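Local coordinates for imidazolonepropionase (Unidentified, PDB 2Q09), which catalyses the hydrolytic opening of imidazolone-5-propanoate to N-formimidoyl-L-glutamate, the third step of histidine degradation, at residues Ala260-Leu266 / Val282-Leu287; Glu6-Leu10 / Ser397-Glu403. One frame throughout, in Å; residues are numbered along the deposited sequence.

Interaction 1. Residues Ala260-Leu266 / Val282-Leu287; sequences ALSVDHL and VVATLL
The L287 side chain (chi1 -57°, chi2 172°) covers one face of the H265 imidazole, a CH-pi contact with CD1 3.3 Å from the ring centroid and 11° off its normal. H265 ends strand 262-265, and L287 follows the parallel strand 283-286 at the N-cap of helix 288-293; the strand axes approach to 4.8 Å at 22°. Register pairs S262 with V283, V263 with A284 and D264 with T285. Four backbone hydrogen bonds alternate along the pair: V283 N to L261 O (3.2 Å), V263 N to V283 O (3.0 Å), T285 N to V263 O (2.9 Å) and H265 N to T285 O (3.0 Å). On one face S262, D264, V283 and T285 line up; S262 OG (chi1 73°) donates to D264 OD2 at 3.0 Å, and a water joins S262 OG (3.1 Å), D264 OD1 (2.9 Å) and T285 OG1 (2.6 Å). V263 and A284 point to the opposite, apolar face; V263 CG2 also meets V282 CG1, just before the strand, at 4.2 Å. H265 leaves the extended conformation (phi/psi 97/-81), and L266 (65/18) brings its CD2 to 3.4 Å from A284 CB. Two further waters bridge H265 O to L287 N and H265 ND1 to L287 O. H265 contacts the bound inhibitor, and D264 OD1 hydrogen-bonds H72, an iron ligand, as expected at the C-terminal strand ends, where a TIM-barrel amidohydrolase holds its active site. Helix 271-280 makes the beta-alpha-beta crossover; strand 238-243 flanks 262-265, strand 312-314 flanks 283-286, V263 packs on helix 251-257, and V283 on helix 352-357.

Interaction 2. Residues Glu6-Leu10 / Ser397-Glu403; sequences ERVWL and SRVVNGE
R7 and W9 of strand 7-10 point toward residues 397-403 across a gap too wide for backbone pairing: the CA atoms of R7 and G402 are 7.8 Å apart, those of W9 and S397 10.3 Å. R7 (chi1 -35°, chi2 and chi3 t, chi4 70°) extends along the turn, CD 3.1 Å from G402 O, one guanidinium face over G402 C and E403 CG. E403 starts away from strand 7-10 and bends back (chi1 -61°, chi2 -144°, chi3 63°); its OE1 makes a long, 3.9 Å salt bridge to R7 NH2, between charges only, as no N-H points at the oxygen. R7 NH1 is likewise 3.9 Å from E6 OE2. Residues 397-403 carry the turn of a beta hairpin between strands 395-400 and 403-404, against which the four-stranded sheet containing strand 7-10 packs. V400-E403 form its type I' turn (N401 56/35, G402 81/2), closed by V400 N to E403 O (3.1 Å) and E403 N to V400 O (3.0 Å). W9 (chi1 -80°, chi2 -99°) swings its indole to V399 (chi1 t), CZ2 to CG2 3.6 Å, while G402 O sits at the ring edge, 4.0 Å from CH2. F375 meets the indole edge-to-face. S397 OG hydrogen-bonds E404.

Overall arrangement
Interaction 2 brings together the two ends of the chain, residues 6-10 and 397-403, while both segments of interaction 1 fall between them in sequence. Their centres are 31 Å apart and their nearest atoms about 19 Å, so they do not touch. Both reach one large mixed sheet: strands 262-265 and 283-286 belong to its parallel barrel part, whereas 395-400 pairs antiparallel with 375-378, which in turn pairs with 63-73. Strand 7-10 belongs to a separate four-stranded sheet. Interaction 1 thus lies in the barrel beside the iron and inhibitor, and interaction 2 packs the small sheet against the C-terminal hairpin, away from the annotated sites.

Interaction 1. Residues Ala260-Leu266 / Val282-Leu287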
ATOM      1  N   ALA A 260      -9.441   4.335 -12.180  1.00 31.73           N
ATOM      2  CA  ALA A 260      -8.832   4.172 -10.865  1.00 31.01           C
ATOM      3  C   ALA A 260      -7.560   3.339 -10.962  1.00 29.84           C
ATOM      4  O   ALA A 260      -7.462   2.431 -11.785  1.00 29.70           O
ATOM      5  CB  ALA A 260      -9.815   3.499  -9.919  1.00 29.58           C
ATOM      6  N   LEU A 261      -6.578   3.657 -10.125  1.00 30.27           N
ATOM      7  CA  LEU A 261      -5.328   2.907 -10.099  1.00 27.99           C
ATOM      8  C   LEU A 261      -5.621   1.533  -9.498  1.00 27.66           C
ATOM      9  O   LEU A 261      -5.040   0.521  -9.898  1.00 25.88           O
ATOM     10  CB  LEU A 261      -4.288   3.625  -9.235  1.00 30.10           C
ATOM     11  CG  LEU A 261      -3.709   4.947  -9.746  1.00 30.64           C
ATOM     12  CD1 LEU A 261      -2.864   5.592  -8.665  1.00 31.45           C
ATOM     13  CD2 LEU A 261      -2.882   4.689 -10.990  1.00 30.43           C
ATOM     14  N   SER A 262      -6.545   1.507  -8.539  1.00 26.44           N
ATOM     15  CA  SER A 262      -6.907   0.259  -7.874  1.00 27.11           C
ATOM     16  C   SER A 262      -8.181   0.401  -7.050  1.00 26.51           C
ATOM     17  O   SER A 262      -8.617   1.515  -6.742  1.00 26.05           O
ATOM     18  CB  SER A 262      -5.786  -0.170  -6.923  1.00 27.87           C
ATOM     19  OG  SER A 262      -5.781   0.675  -5.776  1.00 30.08           O
ATOM     20  N   VAL A 263      -8.777  -0.739  -6.715  1.00 25.32           N
ATOM     21  CA  VAL A 263      -9.963  -0.792  -5.863  1.00 26.24           C
ATOM     22  C   VAL A 263      -9.513  -1.749  -4.772  1.00 26.90           C
ATOM     23  O   VAL A 263      -8.910  -2.783  -5.066  1.00 25.75           O
ATOM     24  CB  VAL A 263     -11.210  -1.342  -6.599  1.00 27.02           C
ATOM     25  CG1 VAL A 263     -11.786  -0.261  -7.506  1.00 26.68           C
ATOM     26  CG2 VAL A 263     -10.853  -2.568  -7.409  1.00 24.33           C
ATOM     27  N   ASP A 264      -9.794  -1.415  -3.516  1.00 28.28           N
ATOM     28  CA  ASP A 264      -9.318  -2.237  -2.406  1.00 29.97           C
ATOM     29  C   ASP A 264     -10.374  -2.860  -1.487  1.00 30.25           C
ATOM     30  O   ASP A 264     -11.394  -2.249  -1.198  1.00 30.60           O
ATOM     31  CB  ASP A 264      -8.331  -1.411  -1.574  1.00 30.68           C
ATOM     32  CG  ASP A 264      -7.312  -0.659  -2.435  1.00 31.45           C
ATOM     33  OD1 ASP A 264      -6.269  -0.241  -1.895  1.00 30.98           O
ATOM     34  OD2 ASP A 264      -7.547  -0.463  -3.645  1.00 31.28           O
ATOM     35  N   HIS A 265     -10.074  -4.077  -1.017  1.00 30.99           N
ATOM     36  CA  HIS A 265     -10.922  -4.915  -0.152  1.00 30.28           C
ATOM     37  C   HIS A 265     -11.653  -5.911  -1.049  1.00 30.87           C
ATOM     38  O   HIS A 265     -11.239  -7.064  -1.159  1.00 29.99           O
ATOM     39  CB  HIS A 265     -11.905  -4.080   0.673  1.00 29.60           C
ATOM     40  CG  HIS A 265     -11.288  -3.470   1.894  1.00 30.79           C
ATOM     41  ND1 HIS A 265     -10.751  -4.232   2.911  1.00 29.85           N
ATOM     42  CD2 HIS A 265     -11.109  -2.177   2.251  1.00 29.71           C
ATOM     43  CE1 HIS A 265     -10.266  -3.433   3.845  1.00 29.02           C
ATOM     44  NE2 HIS A 265     -10.469  -2.182   3.470  1.00 29.60           N
ATOM     45  N   LEU A 266     -12.746  -5.477  -1.675  1.00 31.63           N
ATOM     46  CA  LEU A 266     -13.470  -6.312  -2.627  1.00 31.68           C
ATOM     47  C   LEU A 266     -14.158  -7.594  -2.155  1.00 32.54           C
ATOM     48  O   LEU A 266     -14.476  -8.446  -2.984  1.00 32.73           O
ATOM     49  CB  LEU A 266     -12.518  -6.666  -3.777  1.00 32.17           C
ATOM     50  CG  LEU A 266     -11.967  -5.563  -4.694  1.00 33.95           C
ATOM     51  CD1 LEU A 266     -11.795  -4.251  -3.953  1.00 36.61           C
ATOM     52  CD2 LEU A 266     -10.647  -6.025  -5.271  1.00 33.44           C
ATOM     53  N   VAL A 282      -7.505  -1.982 -14.004  1.00 28.96           N
ATOM     54  CA  VAL A 282      -7.465  -1.568 -12.609  1.00 26.98           C
ATOM     55  C   VAL A 282      -6.872  -2.710 -11.778  1.00 25.57           C
ATOM     56  O   VAL A 282      -7.105  -3.882 -12.069  1.00 23.43           O
ATOM     57  CB  VAL A 282      -8.897  -1.233 -12.103  1.00 27.67           C
ATOM     58  CG1 VAL A 282      -8.865  -0.800 -10.648  1.00 26.36           C
ATOM     59  CG2 VAL A 282      -9.504  -0.132 -12.975  1.00 28.87           C
ATOM     60  N   VAL A 283      -6.094  -2.374 -10.757  1.00 23.94           N
ATOM     61  CA  VAL A 283      -5.510  -3.402  -9.906  1.00 22.82           C
ATOM     62  C   VAL A 283      -6.462  -3.689  -8.748  1.00 23.28           C
ATOM     63  O   VAL A 283      -7.061  -2.768  -8.182  1.00 22.44           O
ATOM     64  CB  VAL A 283      -4.149  -2.960  -9.330  1.00 22.99           C
ATOM     65  CG1 VAL A 283      -3.636  -3.998  -8.335  1.00 22.88           C
ATOM     66  CG2 VAL A 283      -3.135  -2.784 -10.455  1.00 24.04           C
ATOM     67  N   ALA A 284      -6.619  -4.963  -8.409  1.00 21.81           N
ATOM     68  CA  ALA A 284      -7.479  -5.347  -7.295  1.00 22.36           C
ATOM     69  C   ALA A 284      -6.559  -5.553  -6.092  1.00 22.28           C
ATOM     70  O   ALA A 284      -5.681  -6.419  -6.114  1.00 22.46           O
ATOM     71  CB  ALA A 284      -8.234  -6.642  -7.620  1.00 21.21           C
ATOM     72  N   THR A 285      -6.752  -4.757  -5.047  1.00 21.96           N
ATOM     73  CA  THR A 285      -5.903  -4.877  -3.874  1.00 21.07           C
ATOM     74  C   THR A 285      -6.566  -5.680  -2.760  1.00 20.34           C
ATOM     75  O   THR A 285      -7.624  -5.315  -2.249  1.00 20.84           O
ATOM     76  CB  THR A 285      -5.498  -3.492  -3.335  1.00 23.27           C
ATOM     77  OG1 THR A 285      -4.799  -2.770  -4.357  1.00 23.08           O
ATOM     78  CG2 THR A 285      -4.559  -3.644  -2.125  1.00 21.25           C
ATOM     79  N   LEU A 286      -5.937  -6.788  -2.402  1.00 18.92           N
ATOM     80  CA  LEU A 286      -6.444  -7.657  -1.346  1.00 18.79           C
ATOM     81  C   LEU A 286      -5.873  -7.223  -0.001  1.00 18.33           C
ATOM     82  O   LEU A 286      -4.678  -6.942   0.119  1.00 18.69           O
ATOM     83  CB  LEU A 286      -6.056  -9.104  -1.643  1.00 19.41           C
ATOM     84  CG  LEU A 286      -6.561  -9.608  -3.008  1.00 20.36           C
ATOM     85  CD1 LEU A 286      -6.051 -11.020  -3.254  1.00 23.02           C
ATOM     86  CD2 LEU A 286      -8.096  -9.585  -3.035  1.00 21.53           C
ATOM     87  N   LEU A 287      -6.737  -7.173   1.008  1.00 17.82           N
ATOM     88  CA  LEU A 287      -6.338  -6.750   2.348  1.00 17.82           C
ATOM     89  C   LEU A 287      -6.758  -7.852   3.311  1.00 18.51           C
ATOM     90  O   LEU A 287      -7.759  -7.731   4.022  1.00 17.42           O
ATOM     91  CB  LEU A 287      -7.037  -5.427   2.680  1.00 19.00           C
ATOM     92  CG  LEU A 287      -6.724  -4.328   1.649  1.00 19.35           C
ATOM     93  CD1 LEU A 287      -7.605  -3.114   1.913  1.00 20.06           C
ATOM     94  CD2 LEU A 287      -5.253  -3.931   1.730  1.00 18.52           C
TER
HETATM   95  O   HOH W   1      -3.880  -0.446  -3.612  1.00 27.51           O
HETATM   96  O   HOH W   2      -9.435  -8.029   0.569  1.00 20.19           O
HETATM   97  O   HOH W   3     -10.472  -6.901   3.595  1.00 26.29           O

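Interaction 2. Residues Glu6-Leu10 / Ser397-Glu403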
ATOM      1  N   GLU A   6      28.463   3.560 -11.358  1.00 51.02           N
ATOM      2  CA  GLU A   6      29.132   3.776 -10.075  1.00 49.76           C
ATOM      3  C   GLU A   6      29.179   2.617  -9.087  1.00 48.26           C
ATOM      4  O   GLU A   6      30.195   2.417  -8.420  1.00 47.48           O
ATOM      5  CB  GLU A   6      28.538   5.000  -9.364  1.00 50.71           C
ATOM      6  CG  GLU A   6      27.017   5.104  -9.405  1.00 52.02           C
ATOM      7  CD  GLU A   6      26.528   5.944 -10.565  1.00 52.69           C
ATOM      8  OE1 GLU A   6      26.964   5.692 -11.701  1.00 53.11           O
ATOM      9  OE2 GLU A   6      25.705   6.851 -10.343  1.00 51.67           O
ATOM     10  N   ARG A   7      28.097   1.854  -8.989  1.00 46.76           N
ATOM     11  CA  ARG A   7      28.050   0.756  -8.036  1.00 44.82           C
ATOM     12  C   ARG A   7      27.691  -0.555  -8.717  1.00 42.48           C
ATOM     13  O   ARG A   7      26.916  -0.577  -9.666  1.00 41.67           O
ATOM     14  CB  ARG A   7      27.026   1.091  -6.944  1.00 46.70           C
ATOM     15  CG  ARG A   7      26.991   2.585  -6.591  1.00 49.35           C
ATOM     16  CD  ARG A   7      26.080   2.903  -5.410  1.00 50.90           C
ATOM     17  NE  ARG A   7      26.183   4.303  -5.009  1.00 52.89           N
ATOM     18  CZ  ARG A   7      25.735   5.330  -5.727  1.00 54.22           C
ATOM     19  NH1 ARG A   7      25.144   5.118  -6.890  1.00 54.43           N
ATOM     20  NH2 ARG A   7      25.890   6.568  -5.283  1.00 54.93           N
ATOM     21  N   VAL A   8      28.270  -1.650  -8.231  1.00 40.07           N
ATOM     22  CA  VAL A   8      27.999  -2.961  -8.809  1.00 38.40           C
ATOM     23  C   VAL A   8      27.907  -4.056  -7.753  1.00 37.10           C
ATOM     24  O   VAL A   8      28.739  -4.143  -6.850  1.00 36.61           O
ATOM     25  CB  VAL A   8      29.088  -3.376  -9.836  1.00 38.49           C
ATOM     26  CG1 VAL A   8      28.860  -4.822 -10.283  1.00 37.92           C
ATOM     27  CG2 VAL A   8      29.056  -2.455 -11.036  1.00 37.46           C
ATOM     28  N   TRP A   9      26.866  -4.870  -7.874  1.00 35.63           N
ATOM     29  CA  TRP A   9      26.634  -5.989  -6.977  1.00 35.31           C
ATOM     30  C   TRP A   9      26.957  -7.249  -7.766  1.00 34.50           C
ATOM     31  O   TRP A   9      26.254  -7.592  -8.716  1.00 34.21           O
ATOM     32  CB  TRP A   9      25.170  -6.009  -6.517  1.00 35.21           C
ATOM     33  CG  TRP A   9      24.896  -5.036  -5.429  1.00 34.36           C
ATOM     34  CD1 TRP A   9      24.821  -5.301  -4.093  1.00 34.09           C
ATOM     35  CD2 TRP A   9      24.736  -3.622  -5.567  1.00 33.98           C
ATOM     36  NE1 TRP A   9      24.634  -4.138  -3.387  1.00 33.87           N
ATOM     37  CE2 TRP A   9      24.581  -3.088  -4.271  1.00 33.39           C
ATOM     38  CE3 TRP A   9      24.720  -2.746  -6.661  1.00 34.42           C
ATOM     39  CZ2 TRP A   9      24.404  -1.722  -4.036  1.00 34.38           C
ATOM     40  CZ3 TRP A   9      24.543  -1.385  -6.427  1.00 34.33           C
ATOM     41  CH2 TRP A   9      24.392  -0.890  -5.127  1.00 33.83           C
ATOM     42  N   LEU A  10      28.031  -7.926  -7.383  1.00 34.21           N
ATOM     43  CA  LEU A  10      28.442  -9.140  -8.074  1.00 33.50           C
ATOM     44  C   LEU A  10      27.816 -10.396  -7.485  1.00 33.86           C
ATOM     45  O   LEU A  10      27.493 -10.454  -6.298  1.00 33.20           O
ATOM     46  CB  LEU A  10      29.966  -9.280  -8.035  1.00 33.96           C
ATOM     47  CG  LEU A  10      30.803  -8.241  -8.787  1.00 33.96           C
ATOM     48  CD1 LEU A  10      32.273  -8.438  -8.455  1.00 35.37           C
ATOM     49  CD2 LEU A  10      30.566  -8.369 -10.287  1.00 33.69           C
ATOM     50  N   SER A 397      21.186  -6.569   2.472  1.00 27.66           N
ATOM     51  CA  SER A 397      21.369  -5.277   1.829  1.00 27.02           C
ATOM     52  C   SER A 397      20.013  -4.749   1.373  1.00 26.62           C
ATOM     53  O   SER A 397      19.197  -5.498   0.829  1.00 26.67           O
ATOM     54  CB  SER A 397      22.319  -5.420   0.631  1.00 29.23           C
ATOM     55  OG  SER A 397      22.527  -4.181  -0.026  1.00 34.06           O
ATOM     56  N   ARG A 398      19.768  -3.465   1.610  1.00 25.35           N
ATOM     57  CA  ARG A 398      18.509  -2.836   1.218  1.00 24.33           C
ATOM     58  C   ARG A 398      18.867  -1.582   0.440  1.00 24.76           C
ATOM     59  O   ARG A 398      19.291  -0.581   1.016  1.00 24.74           O
ATOM     60  CB  ARG A 398      17.669  -2.479   2.455  1.00 23.66           C
ATOM     61  CG  ARG A 398      16.358  -1.755   2.137  1.00 21.37           C
ATOM     62  CD  ARG A 398      15.532  -1.537   3.415  1.00 22.52           C
ATOM     63  NE  ARG A 398      14.329  -0.756   3.149  1.00 22.45           N
ATOM     64  CZ  ARG A 398      14.314   0.564   2.999  1.00 23.72           C
ATOM     65  NH1 ARG A 398      15.438   1.268   3.101  1.00 22.94           N
ATOM     66  NH2 ARG A 398      13.174   1.180   2.731  1.00 22.92           N
ATOM     67  N   VAL A 399      18.694  -1.647  -0.875  1.00 25.09           N
ATOM     68  CA  VAL A 399      19.041  -0.545  -1.756  1.00 24.15           C
ATOM     69  C   VAL A 399      17.840   0.231  -2.269  1.00 24.74           C
ATOM     70  O   VAL A 399      16.892  -0.347  -2.805  1.00 22.91           O
ATOM     71  CB  VAL A 399      19.853  -1.063  -2.960  1.00 23.89           C
ATOM     72  CG1 VAL A 399      20.144   0.076  -3.929  1.00 25.28           C
ATOM     73  CG2 VAL A 399      21.146  -1.682  -2.474  1.00 25.02           C
ATOM     74  N   VAL A 400      17.893   1.552  -2.097  1.00 23.80           N
ATOM     75  CA  VAL A 400      16.831   2.436  -2.551  1.00 25.37           C
ATOM     76  C   VAL A 400      17.481   3.540  -3.383  1.00 27.79           C
ATOM     77  O   VAL A 400      18.396   4.223  -2.918  1.00 28.46           O
ATOM     78  CB  VAL A 400      16.063   3.042  -1.352  1.00 25.95           C
ATOM     79  CG1 VAL A 400      15.026   4.032  -1.836  1.00 26.47           C
ATOM     80  CG2 VAL A 400      15.399   1.919  -0.550  1.00 26.53           C
ATOM     81  N   ASN A 401      17.010   3.697  -4.613  1.00 28.80           N
ATOM     82  CA  ASN A 401      17.538   4.684  -5.545  1.00 31.09           C
ATOM     83  C   ASN A 401      19.037   4.487  -5.750  1.00 32.15           C
ATOM     84  O   ASN A 401      19.791   5.449  -5.905  1.00 32.74           O
ATOM     85  CB  ASN A 401      17.265   6.105  -5.053  1.00 31.65           C
ATOM     86  CG  ASN A 401      17.257   7.117  -6.189  1.00 33.31           C
ATOM     87  OD1 ASN A 401      18.097   8.017  -6.254  1.00 34.42           O
ATOM     88  ND2 ASN A 401      16.308   6.959  -7.102  1.00 30.05           N
ATOM     89  N   GLY A 402      19.461   3.229  -5.731  1.00 32.70           N
ATOM     90  CA  GLY A 402      20.862   2.912  -5.933  1.00 33.32           C
ATOM     91  C   GLY A 402      21.777   3.059  -4.736  1.00 33.95           C
ATOM     92  O   GLY A 402      22.981   2.845  -4.857  1.00 34.33           O
ATOM     93  N   GLU A 403      21.242   3.424  -3.573  1.00 34.40           N
ATOM     94  CA  GLU A 403      22.097   3.583  -2.401  1.00 34.85           C
ATOM     95  C   GLU A 403      21.761   2.639  -1.256  1.00 33.64           C
ATOM     96  O   GLU A 403      20.592   2.404  -0.953  1.00 32.73           O
ATOM     97  CB  GLU A 403      22.046   5.028  -1.895  1.00 38.26           C
ATOM     98  CG  GLU A 403      22.531   6.039  -2.909  1.00 44.38           C
ATOM     99  CD  GLU A 403      23.287   7.177  -2.270  1.00 48.25           C
ATOM    100  OE1 GLU A 403      24.351   6.917  -1.673  1.00 51.26           O
ATOM    101  OE2 GLU A 403      22.818   8.328  -2.365  1.00 51.16           O
TER